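Local coordinates for protein Pcdhgc3 (Mus musculus, PDB 4ZI8) that probably acts as a calcium-dependent cell-adhesion protein that may help establish specific neuronal connections, this chain being its first three extracellular cadherin repeats, at residues I27-E32 / L82-L87; C94-E99 / V113-I118; Y311-D316 / G323-V328. All coordinates share one frame; numbering follows the deposited sequence.

Interaction 1: residues I27-E32 / L82-L87. With CA (calcium ion), chain P; CA (calcium ion), chain O.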
# COMPACT_ATOMS: atom_id res chain seq x y z
N ILE B 27 10.29 10.14 -49.92
CA ILE B 27 11.32 9.12 -49.77
C ILE B 27 11.30 8.58 -48.35
O ILE B 27 10.80 9.25 -47.45
CB ILE B 27 12.74 9.67 -50.09
CG1 ILE B 27 13.13 10.76 -49.11
CG2 ILE B 27 12.79 10.27 -51.52
CD1 ILE B 27 14.65 11.16 -49.23
N LEU B 28 11.87 7.40 -48.16
CA LEU B 28 12.09 6.88 -46.82
C LEU B 28 13.15 7.68 -46.09
O LEU B 28 14.16 8.10 -46.70
CB LEU B 28 12.53 5.42 -46.89
CG LEU B 28 11.56 4.38 -47.46
CD1 LEU B 28 12.21 2.99 -47.43
CD2 LEU B 28 10.24 4.41 -46.69
N GLU B 29 12.98 7.86 -44.77
CA GLU B 29 14.07 8.44 -44.00
C GLU B 29 15.31 7.56 -44.05
O GLU B 29 15.25 6.37 -44.37
CB GLU B 29 13.65 8.67 -42.53
CG GLU B 29 13.13 7.37 -41.84
CD GLU B 29 13.14 7.44 -40.31
OE1 GLU B 29 13.97 8.16 -39.72
OE2 GLU B 29 12.28 6.79 -39.71
N GLU B 30 16.44 8.15 -43.68
CA GLU B 30 17.66 7.45 -43.39
C GLU B 30 18.27 6.85 -44.66
O GLU B 30 19.01 5.90 -44.60
CB GLU B 30 17.42 6.36 -42.30
CG GLU B 30 16.78 6.90 -41.04
CD GLU B 30 17.74 7.65 -40.11
OE1 GLU B 30 18.93 7.89 -40.46
OE2 GLU B 30 17.30 7.98 -38.98
N ARG B 31 17.99 7.44 -45.82
CA ARG B 31 18.68 6.98 -47.04
C ARG B 31 20.14 7.37 -47.00
O ARG B 31 20.50 8.37 -46.39
CB ARG B 31 18.04 7.55 -48.30
CG ARG B 31 16.62 7.08 -48.61
CD ARG B 31 16.43 5.56 -48.49
NE ARG B 31 16.13 5.19 -47.10
CZ ARG B 31 15.96 3.94 -46.69
NH1 ARG B 31 16.06 2.95 -47.56
NH2 ARG B 31 15.70 3.68 -45.41
N GLU B 32 20.96 6.59 -47.69
CA GLU B 32 22.38 6.87 -47.82
C GLU B 32 22.64 8.15 -48.61
O GLU B 32 21.81 8.58 -49.41
CB GLU B 32 23.09 5.69 -48.49
CG GLU B 32 23.06 4.40 -47.66
CD GLU B 32 24.18 3.40 -48.03
OE1 GLU B 32 24.78 3.53 -49.13
OE2 GLU B 32 24.44 2.49 -47.21
N LEU B 82 18.78 12.22 -43.02
CA LEU B 82 17.38 12.62 -42.84
C LEU B 82 16.79 11.67 -41.82
O LEU B 82 16.36 10.57 -42.18
CB LEU B 82 16.60 12.55 -44.15
CG LEU B 82 16.98 13.63 -45.18
CD1 LEU B 82 16.74 13.09 -46.58
CD2 LEU B 82 16.11 14.84 -44.93
N ASP B 83 16.82 12.07 -40.55
CA ASP B 83 16.25 11.27 -39.47
C ASP B 83 14.91 11.86 -39.14
O ASP B 83 14.84 12.95 -38.54
CB ASP B 83 17.17 11.28 -38.25
CG ASP B 83 16.55 10.66 -37.03
OD1 ASP B 83 15.62 9.82 -37.14
OD2 ASP B 83 17.02 11.01 -35.93
N ARG B 84 13.85 11.19 -39.58
CA ARG B 84 12.50 11.67 -39.36
C ARG B 84 12.27 11.93 -37.86
O ARG B 84 11.56 12.86 -37.51
CB ARG B 84 11.46 10.68 -39.94
CG ARG B 84 10.02 11.22 -40.08
CD ARG B 84 8.98 10.14 -39.77
NE ARG B 84 9.13 9.68 -38.39
CZ ARG B 84 8.70 10.36 -37.33
NH1 ARG B 84 8.05 11.50 -37.47
NH2 ARG B 84 8.92 9.89 -36.13
N GLU B 85 12.87 11.14 -36.97
CA GLU B 85 12.60 11.33 -35.55
C GLU B 85 13.09 12.70 -35.09
O GLU B 85 12.38 13.39 -34.35
CB GLU B 85 13.23 10.21 -34.69
CG GLU B 85 12.37 8.94 -34.65
CD GLU B 85 12.34 8.22 -36.00
OE1 GLU B 85 13.42 7.93 -36.54
OE2 GLU B 85 11.25 7.92 -36.52
N GLU B 86 14.28 13.08 -35.53
CA GLU B 86 14.83 14.40 -35.22
C GLU B 86 14.06 15.51 -35.90
O GLU B 86 13.87 16.58 -35.33
CB GLU B 86 16.28 14.49 -35.65
CG GLU B 86 16.94 15.79 -35.21
CD GLU B 86 18.32 15.95 -35.82
OE1 GLU B 86 18.60 15.31 -36.85
OE2 GLU B 86 19.12 16.71 -35.26
N LEU B 87 13.66 15.27 -37.13
CA LEU B 87 13.05 16.33 -37.94
C LEU B 87 11.69 16.71 -37.41
O LEU B 87 11.37 17.91 -37.29
CB LEU B 87 12.93 15.87 -39.39
CG LEU B 87 14.22 15.89 -40.21
CD1 LEU B 87 14.07 15.13 -41.53
CD2 LEU B 87 14.53 17.32 -40.51
CA CA P . 15.29 7.72 -37.78
CA CA O . 11.63 6.05 -37.67
O HOH W 1 19.25 10.25 -45.05
O HOH W 2 16.43 7.09 -35.74
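The side chain of E29 packs its CB against L82 O, 3.3 Å away, and presents its carboxylate to two calcium ions and the first turn of helix 84-88. Its CG lies between the backbone N and the carbonyl carbon (chi1 55°); the extended chain carries E29 OE1 to the calcium ion of chain P at 2.4 Å, while OE2 takes the calcium ion of chain O. E29 OE1 also accepts from R84 N (3.0 Å), the donor standing above the carboxylate plane. E85 bridges the same two ions, its carboxylate turned 45° from that of E29. This is a two-calcium site at the junction of the first and second cadherin repeats; D120 and a water complete the shell of the chain P ion, and D117, I118, D120 and D153 that of the chain O ion. E30 and D83 run alongside one another, E30 OE2 and D83 OD1 3.1 Å apart; the calcium ion of chain P that both oxygens bind probably offsets their repulsion, and R81 is a further partner of the E30 carboxylate. D83 OD1 also caps the helix, accepting from E85 N. R31 grips the E29 carbonyl side-on, NE and NH2 both donating to E29 O. Backbone E30 N donates to L82 O at 2.8 Å. Away from the metals the contact turns apolar: I27 and L82 meet nearly perpendicular, their CD1 atoms 3.9 Å apart.

Interaction 2: residues C94-E99 / V113-I118. With CA (calcium ion), chain O.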
# COMPACT_ATOMS: atom_id res chain seq x y z
N CYS B 94 5.95 14.31 -42.18
CA CYS B 94 7.20 15.03 -42.15
C CYS B 94 7.64 15.50 -43.55
O CYS B 94 8.02 14.71 -44.38
CB CYS B 94 8.28 14.14 -41.58
SG CYS B 94 9.76 14.98 -41.13
N THR B 95 7.64 16.80 -43.77
CA THR B 95 8.00 17.35 -45.08
C THR B 95 9.16 18.30 -44.90
O THR B 95 9.09 19.19 -44.04
CB THR B 95 6.85 18.11 -45.71
OG1 THR B 95 5.73 17.23 -45.84
CG2 THR B 95 7.23 18.64 -47.11
N VAL B 96 10.22 18.10 -45.66
CA VAL B 96 11.31 19.06 -45.65
C VAL B 96 11.08 20.01 -46.84
O VAL B 96 10.85 19.55 -47.95
CB VAL B 96 12.67 18.37 -45.81
CG1 VAL B 96 13.79 19.39 -46.04
CG2 VAL B 96 12.98 17.49 -44.60
N THR B 97 11.09 21.32 -46.62
CA THR B 97 10.94 22.23 -47.74
C THR B 97 12.28 22.86 -48.06
O THR B 97 13.15 23.00 -47.19
CB THR B 97 9.91 23.31 -47.46
OG1 THR B 97 10.35 24.08 -46.34
CG2 THR B 97 8.57 22.67 -47.14
N LEU B 98 12.48 23.18 -49.32
CA LEU B 98 13.69 23.85 -49.73
C LEU B 98 13.37 24.70 -50.95
O LEU B 98 12.24 24.69 -51.47
CB LEU B 98 14.81 22.85 -50.03
CG LEU B 98 14.60 21.90 -51.21
CD1 LEU B 98 15.93 21.49 -51.78
CD2 LEU B 98 13.80 20.67 -50.81
N GLU B 99 14.36 25.46 -51.41
CA GLU B 99 14.20 26.28 -52.61
C GLU B 99 15.35 25.99 -53.54
O GLU B 99 16.42 25.57 -53.11
CB GLU B 99 14.15 27.75 -52.26
CG GLU B 99 13.06 28.10 -51.26
CD GLU B 99 13.22 29.51 -50.71
OE1 GLU B 99 14.01 29.70 -49.76
OE2 GLU B 99 12.56 30.43 -51.22
N VAL B 113 10.09 17.57 -49.94
CA VAL B 113 10.39 16.14 -49.88
C VAL B 113 9.70 15.62 -48.64
O VAL B 113 9.95 16.12 -47.54
CB VAL B 113 11.92 15.86 -49.85
CG1 VAL B 113 12.19 14.37 -49.72
CG2 VAL B 113 12.59 16.38 -51.11
N VAL B 114 8.77 14.69 -48.84
CA VAL B 114 8.13 13.99 -47.72
C VAL B 114 9.10 12.93 -47.19
O VAL B 114 9.65 12.14 -47.97
CB VAL B 114 6.81 13.34 -48.13
CG1 VAL B 114 6.21 12.56 -46.92
CG2 VAL B 114 5.83 14.39 -48.67
N VAL B 115 9.34 12.95 -45.89
CA VAL B 115 10.26 12.00 -45.28
C VAL B 115 9.43 10.96 -44.52
O VAL B 115 8.77 11.27 -43.52
CB VAL B 115 11.27 12.70 -44.37
CG1 VAL B 115 12.19 11.68 -43.69
CG2 VAL B 115 12.10 13.72 -45.20
N GLN B 116 9.41 9.74 -45.05
CA GLN B 116 8.56 8.69 -44.54
C GLN B 116 9.24 7.89 -43.44
O GLN B 116 10.42 7.58 -43.54
CB GLN B 116 8.14 7.75 -45.67
CG GLN B 116 7.37 8.49 -46.78
CD GLN B 116 7.24 7.67 -48.05
OE1 GLN B 116 8.10 6.83 -48.36
NE2 GLN B 116 6.18 7.93 -48.82
N ASP B 117 8.47 7.51 -42.41
CA ASP B 117 8.98 6.78 -41.25
C ASP B 117 9.44 5.40 -41.58
O ASP B 117 8.78 4.70 -42.32
CB ASP B 117 7.90 6.67 -40.17
CG ASP B 117 8.44 6.16 -38.84
OD1 ASP B 117 9.54 6.61 -38.42
OD2 ASP B 117 7.77 5.35 -38.17
N ILE B 118 10.58 4.97 -41.02
CA ILE B 118 10.88 3.55 -41.01
C ILE B 118 11.00 3.13 -39.55
O ILE B 118 11.21 3.96 -38.65
CB ILE B 118 12.17 3.18 -41.83
CG1 ILE B 118 13.42 3.67 -41.11
CG2 ILE B 118 12.11 3.76 -43.29
CD1 ILE B 118 14.74 3.38 -41.87
CA CA O . 11.63 6.05 -37.67
O HOH W 3 6.21 11.55 -43.46
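This contact is an antiparallel strand pairing within the beta hairpin of strands 95-102 and 107-116, in the first cadherin repeat, where the second strand runs on into the calcium-binding linker. V96 and V113 form a hydrogen-bonded pair, V96 N giving to V113 O at 2.7 Å and V113 N returning to V96 O. Next to them T95 and V114 make a non-hydrogen-bonded pair, and beyond it V115 N donates to C94 O in a nearly straight bond (2.7 Å, 176° at the hydrogen). One water continues the pairing, accepting from C94 N and donating to V115 O. On the V96 and V113 face the side chains are apolar: V96 CG2 meets V115 CG2 obliquely at 3.9 Å, each of these methyls anti to its own carbonyl carbon, and C94 SG approaches V115 CB at 4.2 Å. L87 and R84 of helix 84-88 pack against this group, and the C94 sulfur is tied to C88 by a disulfide. T95 and V114 point to the other face, T95 OG1 lying 4.0 Å from V114 CG2. Past the strand, D117 OD1 and I118 O each bind the calcium ion of chain O at 2.3 Å, one through a carboxylate and one through the backbone. Backbone bonds and methyl packing hold the strand, so its pairing probably sets where D117 OD1 and I118 O stand relative to the metal.

Interaction 3: residues Y311-D316 / G323-V328. With CA (calcium ion), chain S.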
# COMPACT_ATOMS: atom_id res chain seq x y z
N TYR B 311 -0.92 -21.53 33.19
CA TYR B 311 -1.12 -21.32 31.77
C TYR B 311 -0.15 -20.25 31.29
O TYR B 311 0.04 -19.21 31.94
CB TYR B 311 -2.55 -20.92 31.44
CG TYR B 311 -3.56 -22.01 31.63
CD1 TYR B 311 -4.01 -22.35 32.89
CD2 TYR B 311 -4.08 -22.69 30.54
CE1 TYR B 311 -4.95 -23.35 33.07
CE2 TYR B 311 -5.02 -23.69 30.71
CZ TYR B 311 -5.45 -24.01 31.98
OH TYR B 311 -6.39 -25.00 32.18
N ILE B 312 0.49 -20.52 30.17
CA ILE B 312 1.47 -19.60 29.66
C ILE B 312 1.03 -19.18 28.25
O ILE B 312 0.47 -19.98 27.50
CB ILE B 312 2.86 -20.24 29.66
CG1 ILE B 312 3.31 -20.46 31.13
CG2 ILE B 312 3.88 -19.37 28.90
CD1 ILE B 312 4.69 -21.06 31.26
N GLN B 313 1.26 -17.93 27.91
CA GLN B 313 0.78 -17.40 26.66
C GLN B 313 2.00 -17.02 25.84
O GLN B 313 2.98 -16.53 26.41
CB GLN B 313 -0.13 -16.22 26.92
CG GLN B 313 -0.41 -15.38 25.70
CD GLN B 313 -1.19 -14.14 26.06
OE1 GLN B 313 -2.42 -14.15 26.05
NE2 GLN B 313 -0.48 -13.06 26.38
N ALA B 314 1.96 -17.28 24.54
CA ALA B 314 2.99 -16.78 23.63
C ALA B 314 2.33 -15.80 22.65
O ALA B 314 1.34 -16.17 22.02
CB ALA B 314 3.65 -17.93 22.85
N LYS B 315 2.86 -14.58 22.53
CA LYS B 315 2.36 -13.60 21.58
C LYS B 315 3.54 -13.00 20.83
O LYS B 315 4.62 -12.84 21.41
CB LYS B 315 1.55 -12.49 22.27
CG LYS B 315 0.06 -12.83 22.48
CD LYS B 315 -0.84 -11.60 22.60
CE LYS B 315 -2.34 -12.00 22.60
NZ LYS B 315 -3.31 -10.90 22.93
N ASP B 316 3.35 -12.70 19.55
CA ASP B 316 4.44 -12.10 18.79
C ASP B 316 4.41 -10.60 19.01
O ASP B 316 3.54 -10.11 19.74
CB ASP B 316 4.38 -12.46 17.29
CG ASP B 316 3.07 -12.11 16.64
OD1 ASP B 316 2.60 -10.95 16.78
OD2 ASP B 316 2.48 -12.99 15.97
N GLY B 323 -2.66 -14.92 20.29
CA GLY B 323 -1.89 -15.63 21.30
C GLY B 323 -1.99 -17.13 21.12
O GLY B 323 -3.03 -17.67 20.67
N ALA B 324 -0.91 -17.82 21.47
CA ALA B 324 -0.96 -19.26 21.59
C ALA B 324 -0.90 -19.54 23.09
O ALA B 324 -0.45 -18.68 23.85
CB ALA B 324 0.19 -19.91 20.87
N HIS B 325 -1.37 -20.70 23.51
CA HIS B 325 -1.43 -21.02 24.92
C HIS B 325 -0.94 -22.41 25.19
O HIS B 325 -1.14 -23.30 24.36
CB HIS B 325 -2.86 -20.90 25.44
CG HIS B 325 -3.51 -19.62 25.03
ND1 HIS B 325 -3.41 -18.47 25.77
CD2 HIS B 325 -4.23 -19.30 23.92
CE1 HIS B 325 -4.06 -17.50 25.16
NE2 HIS B 325 -4.57 -17.98 24.03
N CYS B 326 -0.30 -22.58 26.33
CA CYS B 326 0.01 -23.92 26.78
C CYS B 326 -0.23 -23.98 28.29
O CYS B 326 -0.49 -22.96 28.95
CB CYS B 326 1.45 -24.31 26.44
SG CYS B 326 2.65 -23.45 27.43
N LYS B 327 -0.15 -25.19 28.81
CA LYS B 327 -0.39 -25.42 30.22
C LYS B 327 0.78 -26.17 30.82
O LYS B 327 1.27 -27.13 30.23
CB LYS B 327 -1.69 -26.19 30.41
CG LYS B 327 -2.06 -26.46 31.84
CD LYS B 327 -3.45 -27.08 31.91
CE LYS B 327 -3.84 -27.65 30.58
NZ LYS B 327 -4.91 -28.68 30.70
N VAL B 328 1.24 -25.74 31.99
CA VAL B 328 2.26 -26.46 32.72
C VAL B 328 1.63 -27.01 34.00
O VAL B 328 1.07 -26.26 34.78
CB VAL B 328 3.44 -25.56 33.10
CG1 VAL B 328 4.57 -26.40 33.66
CG2 VAL B 328 3.88 -24.77 31.87
CA CA S . 3.26 -13.87 13.88
O HOH W 4 -2.55 -18.76 28.11
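Y311 leaves strand 307-316 of a beta hairpin in the third cadherin repeat and leans toward K327 of strand 324-333. Y311 CB lies 3.8 Å from C326 O; CG is anti to the carbonyl carbon (chi1 -70°), and CD2 passes near the same oxygen. Farther out the ring settles alongside K327: K327 CG stands over one face in a CH-pi contact, 4.2 Å from the Y311 ring centroid. CE2 and CZ meet K327 CD, and at the tip Y311 OH is 3.6 Å from that same carbon. An alanine here would remove the ring, so the aliphatic chain of K327 would probably lose its flat support and be freer to turn. H276 meets the Y311 ring edge-to-face, and L91 of the second subunit also packs on this residue. Beneath these side chains the antiparallel strands are joined by four backbone bonds, two between I312 and C326 and two between A314 and A324. On the opposite face I312 CB touches C326 SG, and I312 CD1 reaches V328 CG2 at 3.8 Å, all packed towards V256 of strand 252-259. Q313 and H325 lie next to each other on the Y311 face, amide and ring planes 57° apart, and H325 NE2 is hydrogen-bonded to D179 OD2 of the second subunit. Farther along the segment, D316 OD2 binds the calcium ion of chain S at 2.4 Å.

Interactions 1 and 2 share the first cadherin repeat and one sheet, with strands 24-28 and 107-116 as neighbours, and meet directly: I27 O and Q116 N make a probable backbone hydrogen bond, and both contacts contribute to the calcium ion of chain O. Interaction 1 is dominated by carboxylates around metal, interaction 2 by strand pairing with V113 and V115 buried, its calcium ligands beyond the paired residues. Interaction 3, its centre about 76 Å from that of interaction 1, pairs a second hairpin in the third repeat. I312, A314, C326 and V328 are largely buried; on the more exposed face Y311 and H325 meet the second subunit, which interaction 1 also reaches, through the backbone of L87.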